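Local structure of protein HRI1 (Saccharomyces cerevisiae, 3RBY) at residues R8-V13 against R127-P132; V96-K101 against V108-A113. The protein is of unknown function and non-essential in yeast, and interacts with the protein HRR25. All blocks are in the same frame, centred on the assembly; numbering follows the deposited sequence.

Contact 1. Residues R8-V13 against R127-P132; sequences RLLFQV and REMWQP. Unlike the reference sequence in segment 127-132: M129 (reference Leu).
The six-membered ring of W130 carries R8 on one face: R8 CB stands 3.8 Å from the ring centroid, offset toward the rim at CZ3, a CH-pi contact. CG of R8 is anti to its backbone N (chi1 -173°), and the chain runs on past the tryptophan until CD reaches E128, then bends at chi3 (65°), which turns NE. W130 CH2 lies at the edge of the R8 guanidinium, near its plane. That plane stands 72° from the E128 carboxylate, and R8 NE and E128 OE2, 3.4 Å apart, form a salt bridge of charge alone, no N-H pointing at the oxygen; R37 also pairs with OE2, and E19 and E52 with the far end of R8. The F11 ring lies beside E128, its CD1 3.4 Å from E128 CG, with R127 O at the ring edge. Antiparallel strands 4-12 and 124-132 adjoin here within the large sheet of this beta-barrel protein, and a beta bulge at L9 shifts the register by one residue. L9 N gives a nearly straight bond to M129 O (2.8 Å), and M129 N bonds to L10 O. On the sheet face opposite R8, L10 CG packs on M129 CB at 3.9 Å, and M129 also packs on L10 of the second subunit.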
loop_
_atom_site.group_PDB
_atom_site.type_symbol
_atom_site.label_atom_id
_atom_site.label_comp_id
_atom_site.label_asym_id
_atom_site.label_seq_id
_atom_site.Cartn_x
_atom_site.Cartn_y
_atom_site.Cartn_z
ATOM N N ARG A 8 -0.427 2.252 -7.581
ATOM C CA ARG A 8 -1.736 1.607 -7.601
ATOM C C ARG A 8 -1.683 0.295 -6.822
ATOM O O ARG A 8 -0.736 -0.479 -6.979
ATOM C CB ARG A 8 -2.253 1.373 -9.023
ATOM C CG ARG A 8 -3.681 0.865 -9.008
ATOM C CD ARG A 8 -4.448 1.120 -10.291
ATOM N NE ARG A 8 -3.915 0.405 -11.451
ATOM C CZ ARG A 8 -4.085 -0.889 -11.668
ATOM N NH1 ARG A 8 -4.749 -1.608 -10.776
ATOM N NH2 ARG A 8 -3.582 -1.478 -12.751
ATOM N N LEU A 9 -2.704 0.073 -5.987
ATOM C CA LEU A 9 -2.798 -1.090 -5.095
ATOM C C LEU A 9 -3.751 -2.148 -5.630
ATOM O O LEU A 9 -3.570 -3.338 -5.366
ATOM C CB LEU A 9 -3.284 -0.670 -3.707
ATOM C CG LEU A 9 -2.370 0.289 -2.949
ATOM C CD1 LEU A 9 -3.055 0.802 -1.669
ATOM C CD2 LEU A 9 -1.033 -0.391 -2.647
ATOM N N LEU A 10 -4.786 -1.711 -6.345
ATOM C CA LEU A 10 -5.694 -2.643 -6.999
ATOM C C LEU A 10 -6.514 -1.966 -8.074
ATOM O O LEU A 10 -6.757 -0.756 -8.013
ATOM C CB LEU A 10 -6.616 -3.351 -5.993
ATOM C CG LEU A 10 -7.847 -2.623 -5.458
ATOM C CD1 LEU A 10 -9.006 -2.665 -6.466
ATOM C CD2 LEU A 10 -8.279 -3.254 -4.146
ATOM N N PHE A 11 -6.930 -2.776 -9.045
ATOM C CA PHE A 11 -7.849 -2.405 -10.114
ATOM C C PHE A 11 -9.036 -3.372 -10.016
ATOM O O PHE A 11 -8.841 -4.579 -9.823
ATOM C CB PHE A 11 -7.152 -2.597 -11.468
ATOM C CG PHE A 11 -7.914 -2.039 -12.640
ATOM C CD1 PHE A 11 -8.891 -1.070 -12.458
ATOM C CD2 PHE A 11 -7.657 -2.487 -13.926
ATOM C CE1 PHE A 11 -9.601 -0.560 -13.539
ATOM C CE2 PHE A 11 -8.362 -1.976 -15.015
ATOM C CZ PHE A 11 -9.337 -1.013 -14.815
ATOM N N GLN A 12 -10.262 -2.873 -10.142
ATOM C CA GLN A 12 -11.413 -3.768 -10.052
ATOM C C GLN A 12 -12.545 -3.369 -10.993
ATOM O O GLN A 12 -13.105 -2.268 -10.859
ATOM C CB GLN A 12 -11.933 -3.828 -8.608
ATOM C CG GLN A 12 -13.231 -4.622 -8.441
ATOM C CD GLN A 12 -13.704 -4.709 -6.991
ATOM O OE1 GLN A 12 -14.816 -5.158 -6.719
ATOM N NE2 GLN A 12 -12.863 -4.278 -6.062
ATOM N N VAL A 13 -12.884 -4.250 -11.940
ATOM C CA VAL A 13 -14.058 -4.011 -12.788
ATOM C C VAL A 13 -15.178 -5.027 -12.554
ATOM O O VAL A 13 -16.316 -4.814 -12.977
ATOM C CB VAL A 13 -13.730 -3.945 -14.303
ATOM C CG1 VAL A 13 -12.479 -3.116 -14.549
ATOM C CG2 VAL A 13 -13.597 -5.349 -14.885
ATOM N N ARG A 127 -13.058 0.591 -10.138
ATOM C CA ARG A 127 -12.467 1.168 -8.942
ATOM C C ARG A 127 -10.975 0.891 -8.885
ATOM O O ARG A 127 -10.511 -0.191 -9.226
ATOM C CB ARG A 127 -13.142 0.679 -7.658
ATOM C CG ARG A 127 -12.255 0.870 -6.429
ATOM C CD ARG A 127 -13.023 0.711 -5.133
ATOM N NE ARG A 127 -14.046 -0.319 -5.236
ATOM C CZ ARG A 127 -15.301 -0.142 -4.845
ATOM N NH1 ARG A 127 -16.185 -1.123 -4.976
ATOM N NH2 ARG A 127 -15.666 1.019 -4.314
ATOM N N GLU A 128 -10.231 1.895 -8.448
ATOM C CA GLU A 128 -8.801 1.757 -8.284
ATOM C C GLU A 128 -8.415 2.324 -6.948
ATOM O O GLU A 128 -8.873 3.401 -6.574
ATOM C CB GLU A 128 -8.064 2.480 -9.406
ATOM C CG GLU A 128 -8.038 1.661 -10.664
ATOM C CD GLU A 128 -7.666 2.463 -11.880
ATOM O OE1 GLU A 128 -8.575 3.103 -12.446
ATOM O OE2 GLU A 128 -6.479 2.456 -12.274
ATOM N N MET A 129 -7.579 1.588 -6.224
ATOM C CA MET A 129 -7.082 2.055 -4.944
ATOM C C MET A 129 -5.649 2.541 -5.095
ATOM O O MET A 129 -4.813 1.864 -5.714
ATOM C CB MET A 129 -7.179 0.942 -3.912
ATOM C CG MET A 129 -7.815 1.370 -2.596
ATOM S SD MET A 129 -9.452 2.067 -2.835
ATOM C CE MET A 129 -10.079 0.862 -3.961
ATOM N N TRP A 130 -5.374 3.713 -4.523
ATOM C CA TRP A 130 -4.077 4.360 -4.689
ATOM C C TRP A 130 -3.373 4.652 -3.381
ATOM O O TRP A 130 -3.977 5.174 -2.433
ATOM C CB TRP A 130 -4.200 5.679 -5.472
ATOM C CG TRP A 130 -4.694 5.489 -6.856
ATOM C CD1 TRP A 130 -5.997 5.522 -7.271
ATOM C CD2 TRP A 130 -3.907 5.202 -8.021
ATOM N NE1 TRP A 130 -6.066 5.287 -8.625
ATOM C CE2 TRP A 130 -4.802 5.083 -9.111
ATOM C CE3 TRP A 130 -2.535 5.044 -8.252
ATOM C CZ2 TRP A 130 -4.368 4.814 -10.410
ATOM C CZ3 TRP A 130 -2.106 4.771 -9.535
ATOM C CH2 TRP A 130 -3.019 4.666 -10.603
ATOM N N GLN A 131 -2.075 4.348 -3.376
ATOM C CA GLN A 131 -1.215 4.616 -2.246
ATOM C C GLN A 131 -0.269 5.795 -2.542
ATOM O O GLN A 131 0.624 5.688 -3.389
ATOM C CB GLN A 131 -0.387 3.374 -1.910
ATOM C CG GLN A 131 0.616 3.639 -0.796
ATOM C CD GLN A 131 -0.068 3.850 0.542
ATOM O OE1 GLN A 131 -0.603 2.895 1.125
ATOM N NE2 GLN A 131 -0.075 5.096 1.032
ATOM N N PRO A 132 -0.474 6.928 -1.855
ATOM C CA PRO A 132 0.501 8.018 -1.965
ATOM C C PRO A 132 1.802 7.566 -1.338
ATOM O O PRO A 132 1.820 6.953 -0.252
ATOM C CB PRO A 132 -0.115 9.147 -1.118
ATOM C CG PRO A 132 -1.592 8.782 -1.003
ATOM C CD PRO A 132 -1.632 7.281 -1.011
#

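Contact 2. Residues V96-K101 against V108-A113; sequences VNTTWK and VEETGA
N97 reaches A113 across a beta hairpin, 96-102 and 108-114 in the larger antiparallel sheet of this beta-barrel protein, through a water that N97 N bonds at 2.7 Å and that donates to A113 O. The methyl CG2 of T98 faces E110 OE2, while T98 OG1 accepts a bond from W100 NE1 (2.8 Å), helping to fix the rotation of the indole. T99 exchanges two backbone bonds with T111, and a second water lies 3.1 Å from T99 O and 2.6 Å from T111 OG1. With its CG anti to the carbonyl carbon (chi1 -62°), the W100 indole lies alongside E110, whose CB sits 3.6 Å from the six-membered ring centroid, almost on the normal. The carboxylate is 12° from the ring plane, its CD 3.3 Å from W100 CZ2; its OE1 accepts a hydrogen bond from W130 NE1, and OE2 bonds to triethylene glycol. V108 CG1 touches the ring edge at CE3. An alanine in place of W100 would probably leave E110 without its flat support and T98 OG1 without the indole N-H, and open a gap beside V108. K101 bonds to E109 through backbone N and O; R127 bridges E109 OE1, and K101 CD lies 3.4 Å from E109 OE2, which K101 NZ does not contact.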
loop_
_atom_site.group_PDB
_atom_site.type_symbol
_atom_site.label_atom_id
_atom_site.label_comp_id
_atom_site.label_asym_id
_atom_site.label_seq_id
_atom_site.Cartn_x
_atom_site.Cartn_y
_atom_site.Cartn_z
ATOM N N VAL A 96 -13.184 10.834 -19.836
ATOM C CA VAL A 96 -13.469 9.914 -18.736
ATOM C C VAL A 96 -13.732 10.697 -17.467
ATOM O O VAL A 96 -12.909 11.513 -17.050
ATOM C CB VAL A 96 -12.317 8.937 -18.464
ATOM C CG1 VAL A 96 -12.707 7.995 -17.330
ATOM C CG2 VAL A 96 -11.961 8.162 -19.724
ATOM N N ASN A 97 -14.875 10.444 -16.846
ATOM C CA ASN A 97 -15.224 11.144 -15.616
ATOM C C ASN A 97 -14.943 10.319 -14.362
ATOM O O ASN A 97 -15.530 9.239 -14.175
ATOM C CB ASN A 97 -16.690 11.571 -15.674
ATOM C CG ASN A 97 -16.978 12.458 -16.869
ATOM O OD1 ASN A 97 -16.627 13.642 -16.872
ATOM N ND2 ASN A 97 -17.596 11.888 -17.903
ATOM N N THR A 98 -14.044 10.818 -13.509
ATOM C CA THR A 98 -13.640 10.063 -12.323
ATOM C C THR A 98 -13.874 10.833 -11.036
ATOM O O THR A 98 -13.894 12.068 -11.016
ATOM C CB THR A 98 -12.161 9.611 -12.382
ATOM O OG1 THR A 98 -11.302 10.750 -12.210
ATOM C CG2 THR A 98 -11.853 8.917 -13.710
ATOM N N THR A 99 -14.037 10.078 -9.956
ATOM C CA THR A 99 -14.214 10.638 -8.629
ATOM C C THR A 99 -13.164 10.051 -7.698
ATOM O O THR A 99 -12.921 8.840 -7.712
ATOM C CB THR A 99 -15.613 10.308 -8.078
ATOM O OG1 THR A 99 -16.610 10.895 -8.926
ATOM C CG2 THR A 99 -15.779 10.851 -6.673
ATOM N N TRP A 100 -12.566 10.908 -6.875
ATOM C CA TRP A 100 -11.494 10.520 -5.971
ATOM C C TRP A 100 -11.866 10.820 -4.521
ATOM O O TRP A 100 -12.248 11.932 -4.186
ATOM C CB TRP A 100 -10.224 11.273 -6.350
ATOM C CG TRP A 100 -9.765 10.932 -7.732
ATOM C CD1 TRP A 100 -10.375 11.277 -8.911
ATOM C CD2 TRP A 100 -8.599 10.168 -8.090
ATOM N NE1 TRP A 100 -9.655 10.779 -9.975
ATOM C CE2 TRP A 100 -8.566 10.092 -9.502
ATOM C CE3 TRP A 100 -7.579 9.549 -7.357
ATOM C CZ2 TRP A 100 -7.550 9.416 -10.195
ATOM C CZ3 TRP A 100 -6.570 8.876 -8.050
ATOM C CH2 TRP A 100 -6.567 8.820 -9.454
ATOM N N LYS A 101 -11.745 9.821 -3.662
ATOM C CA LYS A 101 -12.157 9.962 -2.273
ATOM C C LYS A 101 -11.026 9.533 -1.338
ATOM O O LYS A 101 -10.636 8.359 -1.340
ATOM C CB LYS A 101 -13.404 9.105 -1.998
ATOM C CG LYS A 101 -14.694 9.525 -2.727
ATOM C CD LYS A 101 -15.589 8.295 -3.024
ATOM C CE LYS A 101 -17.089 8.554 -2.806
ATOM N NZ LYS A 101 -17.502 8.430 -1.360
ATOM N N VAL A 108 -6.335 6.498 -1.377
ATOM C CA VAL A 108 -7.307 7.256 -2.154
ATOM C C VAL A 108 -8.067 6.341 -3.101
ATOM O O VAL A 108 -7.465 5.688 -3.975
ATOM C CB VAL A 108 -6.633 8.358 -3.000
ATOM C CG1 VAL A 108 -7.694 9.230 -3.701
ATOM C CG2 VAL A 108 -5.704 9.218 -2.145
ATOM N N GLU A 109 -9.385 6.300 -2.942
ATOM C CA GLU A 109 -10.214 5.482 -3.827
ATOM C C GLU A 109 -10.606 6.270 -5.083
ATOM O O GLU A 109 -11.277 7.314 -4.987
ATOM C CB GLU A 109 -11.486 5.009 -3.101
ATOM C CG GLU A 109 -12.479 4.273 -4.020
ATOM C CD GLU A 109 -13.842 4.066 -3.375
ATOM O OE1 GLU A 109 -14.167 2.907 -3.039
ATOM O OE2 GLU A 109 -14.591 5.058 -3.218
ATOM N N GLU A 110 -10.196 5.774 -6.251
ATOM C CA GLU A 110 -10.658 6.341 -7.519
ATOM C C GLU A 110 -11.783 5.475 -8.086
ATOM O O GLU A 110 -11.631 4.259 -8.211
ATOM C CB GLU A 110 -9.520 6.429 -8.547
ATOM C CG GLU A 110 -9.991 6.823 -9.944
ATOM C CD GLU A 110 -8.969 6.509 -11.032
ATOM O OE1 GLU A 110 -7.891 5.939 -10.718
ATOM O OE2 GLU A 110 -9.248 6.825 -12.213
ATOM N N THR A 111 -12.905 6.100 -8.434
ATOM C CA THR A 111 -14.017 5.375 -9.042
ATOM C C THR A 111 -14.490 6.075 -10.306
ATOM O O THR A 111 -14.208 7.264 -10.514
ATOM C CB THR A 111 -15.212 5.256 -8.085
ATOM O OG1 THR A 111 -15.629 6.568 -7.677
ATOM C CG2 THR A 111 -14.824 4.438 -6.873
ATOM N N GLY A 112 -15.210 5.332 -11.142
ATOM C CA GLY A 112 -15.796 5.898 -12.339
ATOM C C GLY A 112 -16.458 4.864 -13.237
ATOM O O GLY A 112 -16.447 3.658 -12.953
ATOM N N ALA A 113 -17.035 5.347 -14.335
ATOM C CA ALA A 113 -17.619 4.483 -15.355
ATOM C C ALA A 113 -16.876 4.677 -16.674
ATOM O O ALA A 113 -16.209 5.692 -16.886
ATOM C CB ALA A 113 -19.103 4.791 -15.524
HETATM O O HOH W 1 -16.549 8.536 -17.687
HETATM O O HOH W 2 -14.313 7.193 -5.544
#

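In the fold
Contacts 1 and 2 are neighbouring strand pairs of one antiparallel sheet, their centres about 10 Å apart, with 108-114 and 124-132 adjacent both in the sheet and along the chain. A probable hydrogen bond from E110 N to E128 O, 2.7 Å, joins their backbones. The seam has two faces. On one, R127 NH2 bridges to E109 OE1 at 2.7 Å and M129 SD packs on E109 CB. On the other, the rings of W130 and W100 stack, with W130 CD1 and W100 CZ3 3.5 Å apart. No active site is known; bound triethylene glycol, probably from the crystallisation liquor, lies about 3 Å from the side chains of F11 and of E110 and may mark a pocket.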